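Local structure of hypothetical protein (Mus musculus, 1VKB) at residues F52-A57 / P63-L68; G20-G25 / K30-H35; F89-E94 / Y100-L105; Y145-E148 / L153-N156. The protein is probably a gamma-glutamylamine cyclotransferase of the AIG2-like family, releasing 5-oxoproline and a free amine from gamma-glutamylamines. All coordinates share one frame; numbering follows the deposited sequence.

Contact 1: F52-A57 / P63-L68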
# COMPACT_ATOMS: atom_id res chain seq x y z
N PHE A 52 6.69 -10.17 1.81
CA PHE A 52 7.00 -9.58 0.49
C PHE A 52 8.11 -8.56 0.71
O PHE A 52 8.14 -7.94 1.78
CB PHE A 52 5.80 -8.81 -0.04
CG PHE A 52 4.60 -9.66 -0.29
CD1 PHE A 52 4.46 -10.31 -1.50
CD2 PHE A 52 3.65 -9.86 0.70
CE1 PHE A 52 3.37 -11.14 -1.74
CE2 PHE A 52 2.56 -10.67 0.47
CZ PHE A 52 2.41 -11.31 -0.75
N PRO A 53 8.95 -8.28 -0.31
CA PRO A 53 9.85 -7.13 -0.24
C PRO A 53 9.11 -5.82 -0.35
O PRO A 53 8.29 -5.64 -1.27
CB PRO A 53 10.80 -7.33 -1.44
CG PRO A 53 10.59 -8.73 -1.87
CD PRO A 53 9.13 -9.01 -1.58
N LEU A 54 9.43 -4.87 0.53
CA LEU A 54 8.93 -3.50 0.45
C LEU A 54 10.11 -2.61 0.27
O LEU A 54 10.98 -2.56 1.17
CB LEU A 54 8.17 -3.12 1.71
CG LEU A 54 7.74 -1.69 1.92
CD1 LEU A 54 6.87 -1.25 0.70
CD2 LEU A 54 7.07 -1.44 3.27
N VAL A 55 10.17 -1.93 -0.86
CA VAL A 55 11.32 -1.11 -1.19
C VAL A 55 10.87 0.32 -1.46
O VAL A 55 9.77 0.57 -1.92
CB VAL A 55 12.11 -1.66 -2.43
CG1 VAL A 55 12.70 -3.04 -2.18
CG2 VAL A 55 11.25 -1.71 -3.70
N ILE A 56 11.78 1.25 -1.20
CA ILE A 56 11.58 2.66 -1.50
C ILE A 56 12.49 2.96 -2.66
O ILE A 56 13.73 2.90 -2.55
CB ILE A 56 11.93 3.52 -0.27
CG1 ILE A 56 10.99 3.21 0.90
CG2 ILE A 56 11.77 4.97 -0.63
CD1 ILE A 56 11.42 3.86 2.20
N ALA A 57 11.88 3.23 -3.81
CA ALA A 57 12.63 3.14 -5.05
C ALA A 57 12.18 4.13 -6.10
O ALA A 57 11.04 4.59 -6.13
CB ALA A 57 12.56 1.72 -5.58
N PRO A 63 7.16 3.95 -2.25
CA PRO A 63 7.17 2.62 -1.72
C PRO A 63 6.47 1.61 -2.63
O PRO A 63 5.35 1.85 -3.13
CB PRO A 63 6.40 2.76 -0.42
CG PRO A 63 5.35 3.82 -0.71
CD PRO A 63 6.12 4.78 -1.62
N TRP A 64 7.11 0.47 -2.80
CA TRP A 64 6.60 -0.59 -3.66
C TRP A 64 6.66 -1.91 -2.96
O TRP A 64 7.74 -2.35 -2.55
CB TRP A 64 7.43 -0.71 -4.94
CG TRP A 64 7.77 0.58 -5.66
CD1 TRP A 64 8.80 1.41 -5.40
CD2 TRP A 64 7.12 1.10 -6.85
NE1 TRP A 64 8.83 2.45 -6.32
CE2 TRP A 64 7.81 2.28 -7.21
CE3 TRP A 64 6.03 0.71 -7.61
CZ2 TRP A 64 7.42 3.06 -8.31
CZ3 TRP A 64 5.65 1.49 -8.69
CH2 TRP A 64 6.35 2.64 -9.03
N LEU A 65 5.51 -2.58 -2.87
CA LEU A 65 5.45 -3.94 -2.37
C LEU A 65 5.60 -4.89 -3.57
O LEU A 65 4.70 -5.00 -4.44
CB LEU A 65 4.13 -4.19 -1.62
CG LEU A 65 4.09 -5.44 -0.74
CD1 LEU A 65 5.09 -5.29 0.41
CD2 LEU A 65 2.69 -5.62 -0.18
N LEU A 66 6.80 -5.49 -3.66
CA LEU A 66 7.15 -6.30 -4.82
C LEU A 66 6.46 -7.64 -4.71
O LEU A 66 6.46 -8.26 -3.65
CB LEU A 66 8.65 -6.46 -4.96
CG LEU A 66 9.51 -5.24 -4.83
CD1 LEU A 66 10.98 -5.60 -5.08
CD2 LEU A 66 9.01 -4.17 -5.77
N TYR A 67 5.90 -8.11 -5.82
CA TYR A 67 5.14 -9.36 -5.79
C TYR A 67 6.11 -10.55 -5.90
O TYR A 67 6.25 -11.17 -6.96
CB TYR A 67 4.03 -9.40 -6.84
CG TYR A 67 3.12 -10.55 -6.52
CD1 TYR A 67 2.23 -10.48 -5.46
CD2 TYR A 67 3.28 -11.78 -7.16
CE1 TYR A 67 1.46 -11.56 -5.10
CE2 TYR A 67 2.51 -12.88 -6.81
CZ TYR A 67 1.61 -12.77 -5.77
OH TYR A 67 0.82 -13.86 -5.42
N LEU A 68 6.76 -10.83 -4.78
CA LEU A 68 7.68 -11.92 -4.61
C LEU A 68 7.37 -12.60 -3.27
O LEU A 68 8.11 -12.42 -2.26
CB LEU A 68 9.11 -11.39 -4.60
CG LEU A 68 9.57 -10.88 -5.98
CD1 LEU A 68 10.74 -9.97 -5.83
CD2 LEU A 68 9.92 -12.07 -6.87

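Contact 2: G20-G25 / K30-H35. With FMT (formic acid), chain C; FMT (formic acid), chain D.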
# COMPACT_ATOMS: atom_id res chain seq x y z
N GLY A 20 1.83 2.18 2.13
CA GLY A 20 2.72 3.21 1.70
C GLY A 20 2.23 4.61 1.96
O GLY A 20 1.87 5.00 3.09
N THR A 21 2.31 5.42 0.91
CA THR A 21 2.00 6.87 1.04
C THR A 21 0.53 7.12 1.34
O THR A 21 0.15 8.24 1.69
CB THR A 21 2.38 7.67 -0.22
OG1 THR A 21 1.54 7.31 -1.32
CG2 THR A 21 3.78 7.38 -0.64
N LEU A 22 -0.30 6.10 1.16
CA LEU A 22 -1.74 6.17 1.47
C LEU A 22 -2.13 6.03 2.94
O LEU A 22 -3.25 6.37 3.30
CB LEU A 22 -2.55 5.19 0.62
CG LEU A 22 -2.52 5.46 -0.89
CD1 LEU A 22 -3.15 4.28 -1.63
CD2 LEU A 22 -3.22 6.72 -1.26
N LYS A 23 -1.22 5.55 3.78
CA LYS A 23 -1.47 5.41 5.20
C LYS A 23 -1.71 6.74 5.91
O LYS A 23 -1.21 7.79 5.49
CB LYS A 23 -0.28 4.75 5.90
CG LYS A 23 -0.01 3.28 5.55
CD LYS A 23 1.00 2.63 6.56
CE LYS A 23 2.36 3.33 6.55
NZ LYS A 23 3.32 2.65 7.51
N ARG A 24 -2.43 6.67 7.03
CA ARG A 24 -2.55 7.82 7.94
C ARG A 24 -1.19 8.38 8.21
O ARG A 24 -0.23 7.66 8.43
CB ARG A 24 -3.19 7.42 9.26
CG ARG A 24 -4.69 7.21 9.16
CD ARG A 24 -5.34 6.85 10.46
NE ARG A 24 -6.79 7.01 10.37
CZ ARG A 24 -7.60 6.79 11.40
NH1 ARG A 24 -7.11 6.37 12.55
NH2 ARG A 24 -8.90 6.95 11.27
N GLY A 25 -1.08 9.70 8.12
CA GLY A 25 0.16 10.35 8.42
C GLY A 25 1.20 10.30 7.34
O GLY A 25 2.33 10.81 7.55
N LYS A 30 -4.34 12.25 2.06
CA LYS A 30 -5.48 13.13 1.71
C LYS A 30 -6.40 12.55 0.67
O LYS A 30 -7.58 12.85 0.68
CB LYS A 30 -5.00 14.54 1.22
CG LYS A 30 -4.48 15.50 2.30
CD LYS A 30 -3.92 16.88 1.70
CE LYS A 30 -5.01 17.66 0.96
NZ LYS A 30 -6.19 17.85 1.83
N VAL A 31 -5.86 11.79 -0.28
CA VAL A 31 -6.74 11.33 -1.37
C VAL A 31 -7.81 10.37 -0.86
O VAL A 31 -8.87 10.28 -1.46
CB VAL A 31 -5.98 10.68 -2.56
CG1 VAL A 31 -4.97 11.64 -3.16
CG2 VAL A 31 -5.34 9.39 -2.16
N MET A 32 -7.53 9.68 0.24
CA MET A 32 -8.51 8.79 0.86
C MET A 32 -9.57 9.56 1.67
O MET A 32 -10.65 9.01 1.95
CB MET A 32 -7.83 7.77 1.76
CG MET A 32 -6.89 6.84 0.99
SD MET A 32 -6.31 5.52 2.07
CE MET A 32 -7.60 4.37 1.63
N LEU A 33 -9.25 10.78 2.08
CA LEU A 33 -10.16 11.64 2.87
C LEU A 33 -11.00 12.56 2.01
O LEU A 33 -11.89 13.23 2.50
CB LEU A 33 -9.35 12.50 3.81
CG LEU A 33 -8.47 11.81 4.86
CD1 LEU A 33 -7.73 12.85 5.67
CD2 LEU A 33 -9.33 10.95 5.72
N ASP A 34 -10.69 12.64 0.72
CA ASP A 34 -11.42 13.49 -0.21
C ASP A 34 -12.66 12.76 -0.70
O ASP A 34 -12.60 11.84 -1.50
CB ASP A 34 -10.46 13.86 -1.37
CG ASP A 34 -10.99 14.97 -2.23
OD1 ASP A 34 -12.24 15.08 -2.38
OD2 ASP A 34 -10.23 15.78 -2.81
N HIS A 35 -13.83 13.20 -0.22
CA HIS A 35 -15.07 12.50 -0.52
C HIS A 35 -15.47 12.58 -1.98
O HIS A 35 -16.32 11.84 -2.40
CB HIS A 35 -16.24 13.07 0.31
CG HIS A 35 -16.14 12.78 1.77
ND1 HIS A 35 -14.97 12.90 2.47
CD2 HIS A 35 -17.09 12.41 2.66
CE1 HIS A 35 -15.18 12.60 3.74
NE2 HIS A 35 -16.46 12.30 3.89
C FMT C . -0.10 2.03 -0.65
O1 FMT C . -0.44 0.97 -0.09
O2 FMT C . 0.14 3.15 -0.14
C FMT D . -8.79 8.08 7.68
O1 FMT D . -9.76 7.76 8.37
O2 FMT D . -7.77 8.50 8.17

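Contact 3: F89-E94 / Y100-L105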
# COMPACT_ATOMS: atom_id res chain seq x y z
N PHE A 89 -10.98 4.76 -8.04
CA PHE A 89 -10.12 6.00 -7.95
C PHE A 89 -8.68 5.58 -7.62
O PHE A 89 -7.73 6.05 -8.25
CB PHE A 89 -10.62 7.02 -6.94
CG PHE A 89 -9.58 8.04 -6.63
CD1 PHE A 89 -9.35 9.09 -7.49
CD2 PHE A 89 -8.72 7.85 -5.56
CE1 PHE A 89 -8.32 10.01 -7.24
CE2 PHE A 89 -7.70 8.74 -5.32
CZ PHE A 89 -7.50 9.81 -6.16
N LEU A 90 -8.52 4.70 -6.62
CA LEU A 90 -7.21 4.25 -6.21
C LEU A 90 -6.51 3.47 -7.32
O LEU A 90 -5.27 3.60 -7.48
CB LEU A 90 -7.28 3.46 -4.90
CG LEU A 90 -7.68 4.24 -3.66
CD1 LEU A 90 -7.87 3.37 -2.43
CD2 LEU A 90 -6.69 5.42 -3.36
N ASP A 91 -7.25 2.67 -8.07
CA ASP A 91 -6.67 1.99 -9.28
C ASP A 91 -6.07 2.97 -10.27
O ASP A 91 -4.99 2.72 -10.82
CB ASP A 91 -7.68 1.13 -10.05
CG ASP A 91 -8.10 -0.11 -9.32
OD1 ASP A 91 -7.53 -0.47 -8.25
OD2 ASP A 91 -9.03 -0.81 -9.79
N ASP A 92 -6.77 4.08 -10.48
CA ASP A 92 -6.32 5.12 -11.36
C ASP A 92 -5.15 5.85 -10.73
O ASP A 92 -4.18 6.14 -11.42
CB ASP A 92 -7.47 6.07 -11.61
CG ASP A 92 -7.14 7.21 -12.52
OD1 ASP A 92 -6.56 6.95 -13.59
OD2 ASP A 92 -7.48 8.38 -12.27
N PHE A 93 -5.28 6.17 -9.44
CA PHE A 93 -4.20 6.87 -8.69
C PHE A 93 -2.86 6.10 -8.77
O PHE A 93 -1.78 6.68 -8.97
CB PHE A 93 -4.61 7.04 -7.24
CG PHE A 93 -3.61 7.84 -6.44
CD1 PHE A 93 -3.55 9.24 -6.57
CD2 PHE A 93 -2.67 7.20 -5.65
CE1 PHE A 93 -2.60 9.96 -5.90
CE2 PHE A 93 -1.71 7.92 -4.96
CZ PHE A 93 -1.68 9.31 -5.10
N GLU A 94 -2.93 4.79 -8.58
CA GLU A 94 -1.80 3.90 -8.65
C GLU A 94 -1.40 3.46 -10.06
O GLU A 94 -0.48 2.66 -10.22
CB GLU A 94 -2.05 2.67 -7.78
CG GLU A 94 -2.19 2.99 -6.29
CD GLU A 94 -0.86 3.46 -5.65
OE1 GLU A 94 -0.34 4.53 -5.99
OE2 GLU A 94 -0.33 2.69 -4.88
N TYR A 100 1.32 -0.49 -10.74
CA TYR A 100 0.94 -1.47 -9.76
C TYR A 100 -0.14 -2.35 -10.34
O TYR A 100 -0.73 -2.03 -11.36
CB TYR A 100 0.38 -0.78 -8.52
CG TYR A 100 1.36 0.01 -7.66
CD1 TYR A 100 1.57 1.34 -7.90
CD2 TYR A 100 2.00 -0.56 -6.60
CE1 TYR A 100 2.40 2.09 -7.11
CE2 TYR A 100 2.85 0.18 -5.81
CZ TYR A 100 3.04 1.52 -6.08
OH TYR A 100 3.85 2.35 -5.32
N GLN A 101 -0.33 -3.51 -9.72
CA GLN A 101 -1.43 -4.39 -10.04
C GLN A 101 -2.13 -4.65 -8.70
O GLN A 101 -1.49 -4.92 -7.68
CB GLN A 101 -0.92 -5.67 -10.67
CG GLN A 101 -0.11 -5.51 -11.92
CD GLN A 101 1.32 -5.11 -11.68
OE1 GLN A 101 2.01 -5.67 -10.81
NE2 GLN A 101 1.78 -4.11 -12.43
N ARG A 102 -3.46 -4.54 -8.70
CA ARG A 102 -4.19 -4.78 -7.50
C ARG A 102 -4.32 -6.27 -7.27
O ARG A 102 -4.83 -7.01 -8.15
CB ARG A 102 -5.57 -4.15 -7.61
CG ARG A 102 -6.44 -4.38 -6.35
CD ARG A 102 -7.52 -3.33 -6.11
NE ARG A 102 -8.33 -2.92 -7.27
CZ ARG A 102 -9.39 -3.61 -7.76
NH1 ARG A 102 -9.73 -4.80 -7.31
NH2 ARG A 102 -10.07 -3.13 -8.76
N THR A 103 -3.93 -6.72 -6.08
CA THR A 103 -3.84 -8.14 -5.75
C THR A 103 -4.51 -8.42 -4.40
O THR A 103 -4.36 -7.64 -3.49
CB THR A 103 -2.32 -8.51 -5.68
OG1 THR A 103 -1.72 -8.27 -6.98
CG2 THR A 103 -2.18 -9.94 -5.49
N ALA A 104 -5.25 -9.52 -4.27
CA ALA A 104 -5.99 -9.79 -3.02
C ALA A 104 -5.03 -10.59 -2.14
O ALA A 104 -4.48 -11.56 -2.63
CB ALA A 104 -7.20 -10.59 -3.32
N LEU A 105 -4.76 -10.16 -0.91
CA LEU A 105 -3.86 -10.86 -0.01
C LEU A 105 -4.50 -11.04 1.37
O LEU A 105 -5.34 -10.25 1.78
CB LEU A 105 -2.55 -10.07 0.17
CG LEU A 105 -1.64 -9.73 -1.00
CD1 LEU A 105 -0.44 -8.89 -0.47
CD2 LEU A 105 -1.16 -11.03 -1.68
O HOH W 1 2.07 4.37 -4.52

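Contact 4: Y145-E148 / L153-N156. With FMT (formic acid), chain B.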
# COMPACT_ATOMS: atom_id res chain seq x y z
N TYR A 145 6.65 1.31 6.09
CA TYR A 145 7.00 2.53 5.37
C TYR A 145 6.69 3.81 6.16
O TYR A 145 5.56 3.99 6.65
CB TYR A 145 6.23 2.61 4.07
CG TYR A 145 6.44 3.91 3.32
CD1 TYR A 145 7.61 4.17 2.68
CD2 TYR A 145 5.43 4.90 3.30
CE1 TYR A 145 7.82 5.44 1.99
CE2 TYR A 145 5.61 6.08 2.63
CZ TYR A 145 6.80 6.36 1.99
OH TYR A 145 6.94 7.55 1.33
N ASP A 146 7.66 4.70 6.20
CA ASP A 146 7.49 6.07 6.67
C ASP A 146 8.31 6.97 5.77
O ASP A 146 9.55 6.86 5.77
CB ASP A 146 7.98 6.18 8.14
CG ASP A 146 7.82 7.55 8.74
OD1 ASP A 146 7.22 8.51 8.17
OD2 ASP A 146 8.34 7.76 9.83
N SER A 147 7.64 7.88 5.06
CA SER A 147 8.34 8.85 4.23
C SER A 147 9.43 9.60 5.01
O SER A 147 10.48 9.90 4.45
CB SER A 147 7.33 9.84 3.65
OG SER A 147 8.00 10.77 2.82
N GLU A 148 9.21 9.87 6.31
CA GLU A 148 10.20 10.59 7.15
C GLU A 148 11.18 9.67 7.92
O GLU A 148 11.85 10.11 8.89
CB GLU A 148 9.43 11.50 8.14
CG GLU A 148 8.58 12.55 7.46
CD GLU A 148 9.39 13.63 6.72
OE1 GLU A 148 10.49 13.93 7.16
OE2 GLU A 148 8.93 14.19 5.71
N LEU A 153 14.91 8.93 2.45
CA LEU A 153 14.28 9.03 1.14
C LEU A 153 12.80 9.46 1.25
O LEU A 153 11.90 8.64 1.34
CB LEU A 153 14.38 7.70 0.44
CG LEU A 153 15.83 7.22 0.23
CD1 LEU A 153 15.82 5.74 -0.22
CD2 LEU A 153 16.54 8.15 -0.75
N ARG A 154 12.60 10.76 1.26
CA ARG A 154 11.31 11.35 1.43
C ARG A 154 10.59 11.33 0.08
O ARG A 154 11.17 11.60 -0.99
CB ARG A 154 11.53 12.77 1.96
CG ARG A 154 10.29 13.55 2.36
CD ARG A 154 10.56 15.08 2.53
NE ARG A 154 9.47 15.73 3.21
CZ ARG A 154 8.41 16.29 2.64
NH1 ARG A 154 8.26 16.35 1.33
NH2 ARG A 154 7.49 16.83 3.41
N TYR A 155 9.31 11.01 0.13
CA TYR A 155 8.49 10.97 -1.05
C TYR A 155 8.47 12.31 -1.77
O TYR A 155 8.39 13.36 -1.14
CB TYR A 155 7.07 10.56 -0.68
CG TYR A 155 6.11 10.67 -1.83
CD1 TYR A 155 6.08 9.69 -2.83
CD2 TYR A 155 5.22 11.74 -1.93
CE1 TYR A 155 5.15 9.76 -3.86
CE2 TYR A 155 4.30 11.83 -2.98
CZ TYR A 155 4.29 10.86 -3.94
OH TYR A 155 3.39 10.95 -4.95
N ASN A 156 8.58 12.26 -3.09
CA ASN A 156 8.36 13.47 -3.86
C ASN A 156 7.34 13.20 -4.95
O ASN A 156 7.24 12.08 -5.48
CB ASN A 156 9.66 14.15 -4.28
CG ASN A 156 10.46 13.34 -5.20
OD1 ASN A 156 10.12 13.22 -6.38
ND2 ASN A 156 11.54 12.75 -4.69
C FMT B . 2.65 7.69 -5.40
O1 FMT B . 2.37 6.56 -5.84
O2 FMT B . 3.00 8.69 -6.08
O HOH W 2 9.40 7.93 0.53

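Contact 1: F52-A57 / P63-L68
CG of Trp64 lies anti to the carbonyl carbon and beside the backbone N (chi1 -46°), and chi2 of 84° then turns the pyrrole edge of the indole to Ala57 on the neighbouring strand. The two strands form an antiparallel beta hairpin within the gamma-glutamyl cyclotransferase-like fold. Val55 and Trp64 are a hydrogen-bonded pair. Val55 N donates to Trp64 O at 3.0 Å, and Trp64 N to Val55 O at 2.8 Å. Leu66 N continues the pairing onto Pro53 O. Leu54 with Leu65 and Ile56 with Pro63 are the non-hydrogen-bonded pairs, and their side chains share one face. On the other face, Val55 CG2 packs on Leu66 CD2 at 3.9 Å, the two side chains crossing at about a right angle. At the end away from the turn, Phe52 and Pro53 pack on Leu65, Tyr67 and Leu68. Phe52 CB touches Leu65 CD1 at 3.6 Å. The Phe52 and Tyr67 side chains lie side by side, their rings oblique to each other. Leu65 N also bonds Tyr19 OH, and the Trp64 indole stacks on Tyr100. Trp64 NE1 donates to Ala57 O at 3.1 Å, nearly straight and in the ring plane, but from above the carbonyl plane, 50° out of it.

Contact 2: G20-G25 / K30-H35
Apolar contact between Leu22 and the short, weakly bonded helix 30-33 joins the two segments. Leu22 CD2 meets Val31 CG2 at 3.5 Å, the side chains crossing at about a right angle. In Leu22, chi1 (-63°) sets CG beside the backbone N, and chi2 then directs CD2 to the valine. Met32 has two conformers. In one, SD comes near Leu22 CB and O, a contact that is therefore doubtful. Leu22 CD1 touches Leu90 of helix 84-93. Cutting Leu22 back to an alanine would probably open a gap beside Val31 CG2 and Leu90.

No hydrogen bond links the two segments directly, but Leu22 O accepts from His29 ND1 in the intervening loop.

Two formates, probably from the crystallisation liquor, make the anion contacts. Arg24 takes one side-on: NE bonds O2 at 2.8 Å and NH2 bonds O1 at 3.1 Å, and Leu33 CD2 touches its carbon. O2 of the other is met by Leu22 N at 3.3 Å and, weakly, by Gly20 N at 3.0 Å.

Gly20 to Lys23 form a type I beta turn. With Tyr19, residues Gly20, Thr21 and Leu22 make the YGTL signature of this family, and the formate at their backbone N-H groups is consistent with a substrate pocket.

Contact 3: F89-E94 / Y100-L105
Helix 89-93 ends where Glu94 leaves helical geometry, and a short irregular link leads into strand 101-105. Asp91 and Arg102 have their CA atoms 7.4 Å apart, while those of Glu94 and Tyr100, at the ends of the link, are 6.1 Å apart. Glu94 N still bonds Leu90 O, the last turn of the helix. Two side-chain pairs span the gap.

The first is a salt bridge between Asp91 and Arg102. Arg102 grips the carboxylate side-on: NE donates to Asp91 OD1 at 2.8 Å and NH2 to Asp91 OD2 at 2.7 Å. Each oxygen uses its syn lone pair. The carboxylate and guanidinium planes are 9° apart, nearly coplanar, and both bonds are nearly straight. A bend at chi3 of Arg102, 46°, turns the guanidinium edge to the aspartate. Tyr127 OH also bonds Asp91 OD1, so that oxygen has two partners, which probably lowers its freedom to turn.

In this protein, of gamma-glutamyl cyclotransferase-like fold, the salt bridge ties helix 84-93 to strand 101-109 near the start of the strand.

The second pair is stacked. Chi2 of Glu94, -69°, folds its carboxylate back over one face of the Tyr100 ring. OE2 stands 3.6 Å above the ring plane, offset toward the rim. The backbone O of Glu94 meets the ring edge instead, 3.4 Å from Tyr100 CD1. A water joins the polar ends, 2.8 Å from Glu94 OE1 and 2.8 Å from Tyr100 OH. The same hydroxyl bonds Pro63 O. The formate bound by Tyr155 lies near the Glu94 carboxylate.

Contact 4: Y145-E148 / L153-N156
Tyr145 meets Tyr155 where its OH touches CB of the partner at 3.6 Å. Both segments belong to the irregular C-terminal tail that follows strand 121-129, and an Asx turn shapes the first. A water also bridges the segments: Tyr145 OH donates to it at 2.6 Å, and it donates in turn to Leu153 O at 2.7 Å. Asp146 forms the Asx turn: OD1 accepts from Glu148 N at 3.0 Å, from above the carboxylate plane. Ser147 makes the central bond. Its OG lies anti to the backbone N, chi1 -179°, and accepts from Tyr155 N at 3.0 Å in a nearly straight line. That fixes the start of Tyr155, whose ring runs on to hydrogen bond the formate O2 with OH at 2.6 Å. With a leucine at Tyr155, that formate oxygen would probably lose its hydroxyl partner, leaving the formate to Arg158. Glu148 folds at chi2 to lie alongside Arg154, pointing the same way. The two form a salt bridge, but a skewed one, the carboxylate and guanidinium planes standing 66° apart. Glu148 OE2 lies 3.0 Å from Arg154 NE, and the N-H...O angle of this weak bond is 129°.

How the contacts relate
From the N terminus the four contacts follow in series, and none nests in or crosses another. Contact 2 closes the loop between 25 and 30, contact 1 the hairpin between 57 and 63, contact 3 the link between 94 and 100, and contact 4 the tail loop between 148 and 153. Pro63 brings several together. It packs on Gly20 and Thr21 of contact 2 and on Tyr145 of contact 4, and its O bonds Tyr100 of contact 3. Val31 and Leu22 join contact 2 to helix 84-93. Lys23 NZ bonds Tyr145 O, tying the first loop to the tail. Contacts 3 and 4 do not touch.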